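Local coordinates for protein possible thiamine biosynthesis enzyme (Candida albicans, PDB 2X7Q) that is of unknown function but adopts the periplasmic binding protein fold and may bind a small, possibly thiamine-related, ligand, at residues Tyr38-Leu44 with Asn221-Ala225; Asn108-Val112 with Gly170-Phe174; Tyr178-Lys183 with Asp254-Trp258; Ser55-Ile59 with Ala70-Ala76. The protein carries 1 engineered substitution. One frame throughout, in Å; residues are numbered along the deposited sequence.

Interaction 1 (Tyr38-Leu44 with Asn221-Ala225)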
# COMPACT_ATOMS: atom_id res chain seq x y z
N TYR A 38 -0.32 9.72 -21.49
CA TYR A 38 0.91 10.29 -20.97
C TYR A 38 2.09 9.32 -21.10
O TYR A 38 3.22 9.74 -21.32
CB TYR A 38 0.74 10.70 -19.50
CG TYR A 38 -0.22 11.85 -19.29
CD1 TYR A 38 -0.09 13.03 -20.01
CD2 TYR A 38 -1.23 11.76 -18.35
CE1 TYR A 38 -0.97 14.08 -19.82
CE2 TYR A 38 -2.11 12.81 -18.14
CZ TYR A 38 -1.97 13.97 -18.88
OH TYR A 38 -2.84 15.01 -18.68
N TYR A 39 1.81 8.03 -20.97
CA TYR A 39 2.86 7.02 -21.08
C TYR A 39 3.48 7.01 -22.48
O TYR A 39 4.70 7.06 -22.62
CB TYR A 39 2.31 5.63 -20.74
CG TYR A 39 1.76 5.52 -19.33
CD1 TYR A 39 0.43 5.21 -19.11
CD2 TYR A 39 2.58 5.74 -18.23
CE1 TYR A 39 -0.08 5.11 -17.82
CE2 TYR A 39 2.08 5.64 -16.94
CZ TYR A 39 0.75 5.33 -16.75
OH TYR A 39 0.25 5.23 -15.47
N LYS A 40 2.64 6.94 -23.50
CA LYS A 40 3.11 6.96 -24.88
C LYS A 40 3.83 8.27 -25.21
O LYS A 40 4.78 8.28 -25.98
CB LYS A 40 1.95 6.72 -25.85
CG LYS A 40 1.60 5.26 -26.04
CD LYS A 40 0.12 5.00 -25.84
CE LYS A 40 -0.21 3.53 -26.07
NZ LYS A 40 -1.64 3.23 -25.78
N ALA A 41 3.36 9.36 -24.61
CA ALA A 41 3.96 10.67 -24.83
C ALA A 41 5.42 10.68 -24.37
O ALA A 41 6.23 11.45 -24.88
CB ALA A 41 3.16 11.74 -24.11
N HIS A 42 5.73 9.84 -23.39
CA HIS A 42 7.09 9.73 -22.86
C HIS A 42 7.85 8.60 -23.53
O HIS A 42 8.86 8.13 -23.01
CB HIS A 42 7.06 9.53 -21.35
CG HIS A 42 6.81 10.79 -20.57
ND1 HIS A 42 5.55 11.28 -20.34
CD2 HIS A 42 7.67 11.65 -19.98
CE1 HIS A 42 5.64 12.39 -19.63
NE2 HIS A 42 6.91 12.64 -19.40
N ASP A 43 7.37 8.16 -24.69
CA ASP A 43 8.01 7.09 -25.45
C ASP A 43 8.08 5.80 -24.65
O ASP A 43 9.07 5.07 -24.70
CB ASP A 43 9.41 7.52 -25.89
CG ASP A 43 9.41 8.80 -26.70
OD1 ASP A 43 8.74 8.84 -27.75
OD2 ASP A 43 10.07 9.77 -26.28
N LEU A 44 7.02 5.52 -23.90
CA LEU A 44 6.98 4.35 -23.03
C LEU A 44 5.97 3.31 -23.52
O LEU A 44 4.97 3.66 -24.16
CB LEU A 44 6.63 4.76 -21.60
CG LEU A 44 7.60 5.68 -20.85
CD1 LEU A 44 6.97 6.17 -19.56
CD2 LEU A 44 8.92 4.98 -20.57
N ASN A 221 11.06 8.17 -16.79
CA ASN A 221 9.96 8.64 -17.63
C ASN A 221 8.60 8.16 -17.12
O ASN A 221 7.60 8.87 -17.20
CB ASN A 221 10.16 8.19 -19.08
CG ASN A 221 11.20 9.02 -19.80
OD1 ASN A 221 10.94 10.15 -20.22
ND2 ASN A 221 12.40 8.47 -19.94
N PHE A 222 8.56 6.93 -16.60
CA PHE A 222 7.34 6.39 -16.02
C PHE A 222 6.89 7.24 -14.83
O PHE A 222 5.72 7.58 -14.71
CB PHE A 222 7.55 4.94 -15.58
CG PHE A 222 6.41 4.38 -14.76
CD1 PHE A 222 5.24 3.96 -15.38
CD2 PHE A 222 6.51 4.29 -13.39
CE1 PHE A 222 4.20 3.45 -14.63
CE2 PHE A 222 5.47 3.78 -12.64
CZ PHE A 222 4.31 3.36 -13.26
N ILE A 223 7.84 7.57 -13.96
CA ILE A 223 7.55 8.40 -12.80
C ILE A 223 7.05 9.78 -13.23
O ILE A 223 6.10 10.31 -12.64
CB ILE A 223 8.79 8.57 -11.89
CG1 ILE A 223 9.23 7.21 -11.35
CG2 ILE A 223 8.49 9.53 -10.76
CD1 ILE A 223 10.42 7.28 -10.42
N ASP A 224 7.68 10.34 -14.25
CA ASP A 224 7.26 11.63 -14.78
C ASP A 224 5.84 11.55 -15.34
O ASP A 224 5.05 12.48 -15.20
CB ASP A 224 8.23 12.12 -15.87
CG ASP A 224 9.58 12.51 -15.30
OD1 ASP A 224 9.69 12.66 -14.07
OD2 ASP A 224 10.53 12.67 -16.09
N ALA A 225 5.52 10.42 -15.98
CA ALA A 225 4.19 10.21 -16.53
C ALA A 225 3.17 10.10 -15.40
O ALA A 225 2.05 10.61 -15.51
CB ALA A 225 4.16 8.95 -17.38
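A Schellman motif ends the short, weakly bonded helix 38-41, and this helix end is laid against the side of helix 216-235. D43, with its positive phi, is the C-prime residue: L44 N bonds Y39 O at 3.1 Å and D43 N bonds K40 O at 2.9 Å. H42, before the turn, and L44, after it, both point toward 221-225. H42 is held from within its own segment, since its ND1 donates to Y38 O at 3.0 Å, and the imidazole then lies with one face over N221 O and A225 N; H42 NE2 approaches D224 CB to 3.8 Å. A225 is the small residue that lets the two backbones come close, with its CA 5.5 Å from that of Y38; A225 CB packs on Y39 CD2 at 3.7 Å and on Y38 CB at 4.4 Å. Y39 and F222 meet rim to rim, Y39 CE2 to F222 CE1 at 3.8 Å, neither ring over the face of the other. L44 CD1 reaches the helix backbone, 3.4 Å from F222 N. The polar ends look elsewhere: Y39 OH bonds L30 O, N221 ND2 bonds D217 O, and D224 pairs with K220. F222 rests on L17 and V19 of strand 17-21, while Y38 and Y39 touch A33 of helix 28-35, so the contact sets helices 38-41 and 216-235 side by side next to the first-lobe sheet.

Interaction 2 (Asn108-Val112 with Gly170-Phe174)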
# COMPACT_ATOMS: atom_id res chain seq x y z
N ASN A 108 -23.08 -9.47 14.67
CA ASN A 108 -23.63 -9.77 15.99
C ASN A 108 -22.62 -10.49 16.88
O ASN A 108 -22.65 -11.72 16.99
CB ASN A 108 -24.90 -10.61 15.87
CG ASN A 108 -25.57 -10.85 17.21
OD1 ASN A 108 -26.02 -9.92 17.87
ND2 ASN A 108 -25.64 -12.12 17.62
N ARG A 109 -21.73 -9.73 17.50
CA ARG A 109 -20.71 -10.30 18.37
C ARG A 109 -20.73 -9.66 19.75
O ARG A 109 -20.11 -8.62 19.97
CB ARG A 109 -19.32 -10.13 17.74
CG ARG A 109 -19.14 -10.84 16.41
CD ARG A 109 -19.16 -12.35 16.58
NE ARG A 109 -18.12 -12.81 17.49
CZ ARG A 109 -16.86 -13.05 17.13
NH1 ARG A 109 -16.49 -12.89 15.88
NH2 ARG A 109 -15.98 -13.46 18.04
N ASP A 110 -21.44 -10.28 20.69
CA ASP A 110 -21.52 -9.77 22.05
C ASP A 110 -20.16 -9.83 22.74
O ASP A 110 -19.92 -9.10 23.71
CB ASP A 110 -22.55 -10.56 22.86
CG ASP A 110 -23.97 -10.24 22.46
OD1 ASP A 110 -24.17 -9.40 21.55
OD2 ASP A 110 -24.90 -10.83 23.05
N ASP A 111 -19.28 -10.69 22.25
CA ASP A 111 -17.98 -10.90 22.87
C ASP A 111 -16.93 -9.90 22.39
O ASP A 111 -15.86 -9.78 22.99
CB ASP A 111 -17.50 -12.33 22.62
CG ASP A 111 -17.38 -12.67 21.15
OD1 ASP A 111 -18.11 -12.07 20.33
OD2 ASP A 111 -16.57 -13.55 20.80
N VAL A 112 -17.23 -9.18 21.32
CA VAL A 112 -16.30 -8.21 20.76
C VAL A 112 -16.96 -6.86 20.52
O VAL A 112 -17.72 -6.69 19.57
CB VAL A 112 -15.68 -8.72 19.44
CG1 VAL A 112 -14.70 -7.69 18.89
CG2 VAL A 112 -14.98 -10.05 19.66
N GLY A 170 -12.79 -19.08 12.65
CA GLY A 170 -13.35 -17.89 13.26
C GLY A 170 -12.30 -16.89 13.70
O GLY A 170 -11.16 -17.26 13.98
N SER A 171 -12.69 -15.62 13.76
CA SER A 171 -11.80 -14.56 14.21
C SER A 171 -12.57 -13.52 15.02
O SER A 171 -13.79 -13.43 14.91
CB SER A 171 -11.12 -13.88 13.01
OG SER A 171 -10.31 -14.80 12.30
N ASP A 172 -11.86 -12.76 15.84
CA ASP A 172 -12.48 -11.71 16.63
C ASP A 172 -12.57 -10.41 15.84
O ASP A 172 -13.53 -9.65 15.97
CB ASP A 172 -11.72 -11.49 17.94
CG ASP A 172 -11.89 -12.64 18.91
OD1 ASP A 172 -12.84 -13.43 18.75
OD2 ASP A 172 -11.06 -12.76 19.84
N ALA A 173 -11.56 -10.16 15.01
CA ALA A 173 -11.52 -8.94 14.21
C ALA A 173 -10.43 -8.99 13.15
O ALA A 173 -9.50 -9.80 13.23
CB ALA A 173 -11.32 -7.73 15.11
N PHE A 174 -10.55 -8.12 12.15
CA PHE A 174 -9.54 -7.98 11.11
C PHE A 174 -9.41 -6.50 10.75
O PHE A 174 -10.28 -5.70 11.08
CB PHE A 174 -9.92 -8.80 9.87
CG PHE A 174 -11.11 -8.27 9.13
CD1 PHE A 174 -12.40 -8.66 9.49
CD2 PHE A 174 -10.96 -7.40 8.06
CE1 PHE A 174 -13.50 -8.18 8.80
CE2 PHE A 174 -12.05 -6.92 7.37
CZ PHE A 174 -13.32 -7.31 7.74
O HOH W 1 -13.84 -13.28 21.39
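Two carboxylates stand side by side here, D111 OD2 only 4.3 Å from D172 OD1, and the same guanidinium and the same water link both. R109 NH2 bonds D111 OD2 at 2.8 Å and D172 OD1 at 3.2 Å, the second at a less favourable angle, while water 1 sits 2.8 Å from D111 OD2 and 2.8 Å from D172 OD1. Within its own turn R109 also gives NE to D111 OD1 at 2.9 Å, so D111 takes the guanidinium with both oxygens. The type I turn from R109 to V112, with V112 N on R109 O at 3.2 Å, brings the arginine and D111 together on the side facing 170-174. From there R109 NH1 donates almost straight to S171 O at 2.9 Å; the same nitrogen also bonds V162 O at the end of helix 155-162. V112 packs on D172, its CG2 4.0 Å from D172 CB and its CG1 3.7 Å from the carbonyl D172 O. D172 is tied further into the second lobe by a salt bridge to R120 and by the backbone N of K119, near the start of strand 173-177, next to strand 120-123. With two arginines serving the two acids, the close carboxylates are balanced, and a loop with no regular secondary structure is fixed to the N-terminal end of a central strand by charge more than by apolar burial.

Interaction 3 (Tyr178-Lys183 with Asp254-Trp258)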
# COMPACT_ATOMS: atom_id res chain seq x y z
N TYR A 178 -10.37 1.60 5.25
CA TYR A 178 -11.69 2.08 5.66
C TYR A 178 -12.71 2.15 4.53
O TYR A 178 -13.73 1.46 4.57
CB TYR A 178 -11.57 3.45 6.33
CG TYR A 178 -12.91 4.10 6.62
CD1 TYR A 178 -13.74 3.60 7.62
CD2 TYR A 178 -13.35 5.19 5.89
CE1 TYR A 178 -14.96 4.18 7.89
CE2 TYR A 178 -14.58 5.78 6.15
CZ TYR A 178 -15.38 5.27 7.15
OH TYR A 178 -16.60 5.85 7.41
N PHE A 179 -12.44 2.98 3.53
CA PHE A 179 -13.41 3.21 2.45
C PHE A 179 -13.73 1.94 1.67
O PHE A 179 -14.77 1.86 1.02
CB PHE A 179 -12.93 4.31 1.51
CG PHE A 179 -12.94 5.68 2.13
CD1 PHE A 179 -14.11 6.42 2.20
CD2 PHE A 179 -11.78 6.23 2.66
CE1 PHE A 179 -14.13 7.67 2.77
CE2 PHE A 179 -11.79 7.49 3.24
CZ PHE A 179 -12.96 8.21 3.29
N THR A 180 -12.85 0.96 1.75
CA THR A 180 -13.08 -0.33 1.10
C THR A 180 -14.02 -1.18 1.95
O THR A 180 -14.75 -2.02 1.43
CB THR A 180 -11.76 -1.09 0.88
OG1 THR A 180 -10.88 -0.30 0.07
CG2 THR A 180 -12.01 -2.42 0.18
N SER A 181 -14.01 -0.93 3.26
CA SER A 181 -14.84 -1.67 4.20
C SER A 181 -16.15 -0.95 4.48
O SER A 181 -17.09 -1.54 5.01
CB SER A 181 -14.08 -1.87 5.52
OG SER A 181 -12.82 -2.48 5.31
N LYS A 182 -16.21 0.33 4.11
CA LYS A 182 -17.37 1.16 4.42
C LYS A 182 -18.66 0.57 3.85
O LYS A 182 -19.70 0.61 4.51
CB LYS A 182 -17.16 2.58 3.90
CG LYS A 182 -18.21 3.57 4.37
CD LYS A 182 -17.86 4.99 3.94
CE LYS A 182 -18.81 6.00 4.56
NZ LYS A 182 -20.22 5.77 4.16
N LYS A 183 -18.58 0.02 2.64
CA LYS A 183 -19.74 -0.60 2.01
C LYS A 183 -20.38 -1.64 2.91
O LYS A 183 -21.61 -1.75 2.98
CB LYS A 183 -19.34 -1.25 0.68
CG LYS A 183 -20.42 -2.16 0.10
CD LYS A 183 -19.91 -2.90 -1.14
CE LYS A 183 -20.95 -3.87 -1.67
NZ LYS A 183 -20.48 -4.58 -2.89
N ASP A 254 -19.11 7.36 -1.37
CA ASP A 254 -17.94 6.92 -0.63
C ASP A 254 -16.65 7.26 -1.37
O ASP A 254 -15.64 7.59 -0.76
CB ASP A 254 -18.00 5.41 -0.35
CG ASP A 254 -19.08 5.05 0.65
OD1 ASP A 254 -19.69 5.98 1.22
OD2 ASP A 254 -19.30 3.85 0.88
N ALA A 255 -16.70 7.19 -2.70
CA ALA A 255 -15.56 7.57 -3.52
C ALA A 255 -15.27 9.05 -3.35
O ALA A 255 -14.11 9.46 -3.29
CB ALA A 255 -15.84 7.25 -4.98
N LYS A 256 -16.33 9.85 -3.27
CA LYS A 256 -16.19 11.29 -3.08
C LYS A 256 -15.55 11.62 -1.74
O LYS A 256 -14.65 12.45 -1.66
CB LYS A 256 -17.55 11.98 -3.20
CG LYS A 256 -17.50 13.48 -2.98
CD LYS A 256 -18.88 14.11 -3.10
CE LYS A 256 -18.83 15.61 -2.87
NZ LYS A 256 -20.17 16.24 -2.98
N GLU A 257 -16.02 10.96 -0.69
CA GLU A 257 -15.48 11.17 0.65
C GLU A 257 -13.98 10.88 0.68
O GLU A 257 -13.22 11.58 1.33
CB GLU A 257 -16.21 10.30 1.67
CG GLU A 257 -15.76 10.51 3.11
CD GLU A 257 -16.48 9.60 4.09
OE1 GLU A 257 -17.48 8.96 3.69
OE2 GLU A 257 -16.05 9.53 5.26
N TRP A 258 -13.57 9.83 -0.03
CA TRP A 258 -12.17 9.44 -0.08
C TRP A 258 -11.28 10.49 -0.73
O TRP A 258 -10.17 10.74 -0.28
CB TRP A 258 -12.02 8.10 -0.81
CG TRP A 258 -10.61 7.75 -1.15
CD1 TRP A 258 -9.67 7.21 -0.32
CD2 TRP A 258 -9.96 7.93 -2.42
NE1 TRP A 258 -8.48 7.04 -1.00
CE2 TRP A 258 -8.64 7.48 -2.29
CE3 TRP A 258 -10.38 8.43 -3.66
CZ2 TRP A 258 -7.73 7.50 -3.34
CZ3 TRP A 258 -9.48 8.46 -4.70
CH2 TRP A 258 -8.17 8.00 -4.54
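The aromatic contacts centre on F179, the residue most covered in this helix pair. Its ring receives the edge of W258 in an offset edge-to-face pair, with the phenyl centroid 5.4 Å from that of the indole five-membered ring and the planes at 79°. W258 CB sits almost squarely over the F179 face, 3.8 Å from the centroid, a CH-pi contact. The phenyl rim touches E257, with F179 CE1 3.3 Å from E257 CG, and F179 CD1 lies 3.5 Å from D254 O. Charge supplies the second set of contacts. K182, its carbon chain extended, makes a salt bridge from NZ to D254 OD1 at 3.0 Å; E257 OE1 stays 4.2 Å from K182 NZ, near but longer than a salt bridge, and E257 was modelled in two conformers. The next lysine, K183, sends its end away to D249. As for backbone geometry, the short segments run nearly antiparallel at 160° with axes 10.2 Å apart, a spacing that large side chains fill. W258 continues beyond the pair to stack on H25 and meet F26 edge-to-face. Since helix 178-186 follows strand 173-177 of the second lobe, whereas W258 and its ring partners belong to the first, the contact bridges the two lobes of a periplasmic binding protein fold, whose ligand cleft typically lies between them.

Interaction 4 (Ser55-Ile59 with Ala70-Ala76)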
# COMPACT_ATOMS: atom_id res chain seq x y z
N SER A 55 0.31 -6.01 -1.62
CA SER A 55 1.75 -5.83 -1.81
C SER A 55 2.55 -7.11 -1.64
O SER A 55 3.66 -7.24 -2.16
CB SER A 55 2.28 -4.76 -0.85
OG SER A 55 1.61 -3.53 -1.02
N GLY A 56 1.99 -8.06 -0.90
CA GLY A 56 2.64 -9.34 -0.68
C GLY A 56 3.08 -9.98 -1.98
O GLY A 56 4.21 -10.46 -2.09
N ARG A 57 2.19 -9.98 -2.96
CA ARG A 57 2.49 -10.57 -4.26
C ARG A 57 3.36 -9.63 -5.09
O ARG A 57 4.15 -10.07 -5.92
CB ARG A 57 1.20 -10.90 -5.02
CG ARG A 57 1.41 -11.74 -6.27
CD ARG A 57 0.17 -11.76 -7.16
NE ARG A 57 0.34 -12.65 -8.30
CZ ARG A 57 -0.50 -12.71 -9.34
NH1 ARG A 57 -1.56 -11.92 -9.40
NH2 ARG A 57 -0.26 -13.56 -10.33
N LEU A 58 3.19 -8.33 -4.86
CA LEU A 58 4.00 -7.32 -5.53
C LEU A 58 5.49 -7.58 -5.33
O LEU A 58 6.27 -7.54 -6.28
CB LEU A 58 3.64 -5.92 -5.03
CG LEU A 58 2.21 -5.43 -5.30
CD1 LEU A 58 2.04 -4.00 -4.81
CD2 LEU A 58 1.88 -5.54 -6.77
N ILE A 59 5.88 -7.84 -4.08
CA ILE A 59 7.27 -8.12 -3.77
C ILE A 59 7.74 -9.42 -4.42
O ILE A 59 8.86 -9.51 -4.92
CB ILE A 59 7.51 -8.19 -2.24
CG1 ILE A 59 7.12 -6.88 -1.57
CG2 ILE A 59 8.96 -8.53 -1.95
CD1 ILE A 59 7.31 -6.88 -0.07
N ALA A 70 6.59 -1.89 -8.94
CA ALA A 70 5.43 -2.22 -8.11
C ALA A 70 4.98 -1.01 -7.30
O ALA A 70 5.80 -0.34 -6.68
CB ALA A 70 5.74 -3.40 -7.20
N ILE A 71 3.68 -0.75 -7.31
CA ILE A 71 3.10 0.34 -6.51
C ILE A 71 2.33 -0.25 -5.34
O ILE A 71 1.19 -0.69 -5.49
CB ILE A 71 2.14 1.20 -7.35
CG1 ILE A 71 2.74 1.53 -8.72
CG2 ILE A 71 1.77 2.48 -6.60
CD1 ILE A 71 3.54 2.81 -8.75
N GLY A 72 2.94 -0.26 -4.15
CA GLY A 72 2.33 -0.88 -2.99
C GLY A 72 2.49 -0.10 -1.70
O GLY A 72 3.00 1.02 -1.70
N LEU A 73 2.05 -0.70 -0.60
CA LEU A 73 2.11 -0.04 0.70
C LEU A 73 3.55 0.15 1.17
O LEU A 73 4.41 -0.70 0.95
CB LEU A 73 1.30 -0.82 1.74
CG LEU A 73 -0.19 -1.00 1.44
CD1 LEU A 73 -0.86 -1.85 2.50
CD2 LEU A 73 -0.88 0.36 1.32
N THR A 74 3.80 1.28 1.83
CA THR A 74 5.14 1.63 2.29
C THR A 74 5.75 0.60 3.23
O THR A 74 6.85 0.11 2.99
CB THR A 74 5.15 3.01 2.97
OG1 THR A 74 4.68 4.01 2.06
CG2 THR A 74 6.55 3.37 3.43
N GLU A 75 5.03 0.26 4.30
CA GLU A 75 5.56 -0.64 5.32
C GLU A 75 5.96 -1.99 4.74
O GLU A 75 6.90 -2.62 5.22
CB GLU A 75 4.57 -0.82 6.48
CG GLU A 75 3.32 -1.62 6.14
CD GLU A 75 2.22 -0.77 5.54
OE1 GLU A 75 2.45 0.44 5.34
OE2 GLU A 75 1.13 -1.32 5.27
N ALA A 76 5.24 -2.43 3.71
CA ALA A 76 5.51 -3.72 3.08
C ALA A 76 6.93 -3.77 2.51
O ALA A 76 7.65 -4.75 2.70
CB ALA A 76 4.49 -3.99 1.98
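S55 overlaps G72 and the start of the following helix: its OG lies 3.4 Å from G72 CA and accepts a hydrogen bond from L73 N at 2.9 Å, while S55 CB touches A76 CB at 3.7 Å. Glycine matters at position 72, because a CB there would fall 2.5 Å from S55 OG and 2.8 Å from L58 CD1. Its absence allows the CA atoms of S55 and G72 to approach to 5.1 Å. One turn on, L58 CB packs on A70 CB at 3.9 Å, and L58 CD1 reaches I71 O at 3.5 Å. I59 CD1 ends 3.5 Å from A76 O. L73 is the N-cap of helix 74-82, so the serine bond fastens the very point where strand becomes helix. Helix 55-63 is the connection of a beta-alpha-beta crossover from strand 46-50 to the parallel strand 69-73, and it covers that strand where it lies between strands 17-21 and 203-208.

How the interactions relate
Interactions 1 and 4 both dress the first-lobe sheet, whose strand order 2-1-3-5-4 is that of type II periplasmic binding proteins; their centres are 22 Å apart and their nearest atoms about 4 Å. Interaction 2 belongs to the second lobe, its centre 47 Å from that of interaction 1 and on the other side of the chain's centre. Interaction 3 connects the lobes: strand 173-177 runs from interaction 2 straight into helix 178-186, and the centres of these two contacts are 22 Å apart. A glycerol about 4 Å from the W258 side chain may mark a pocket there. The I59 side chain in interaction 4 is about 13 Å from a calcium ion.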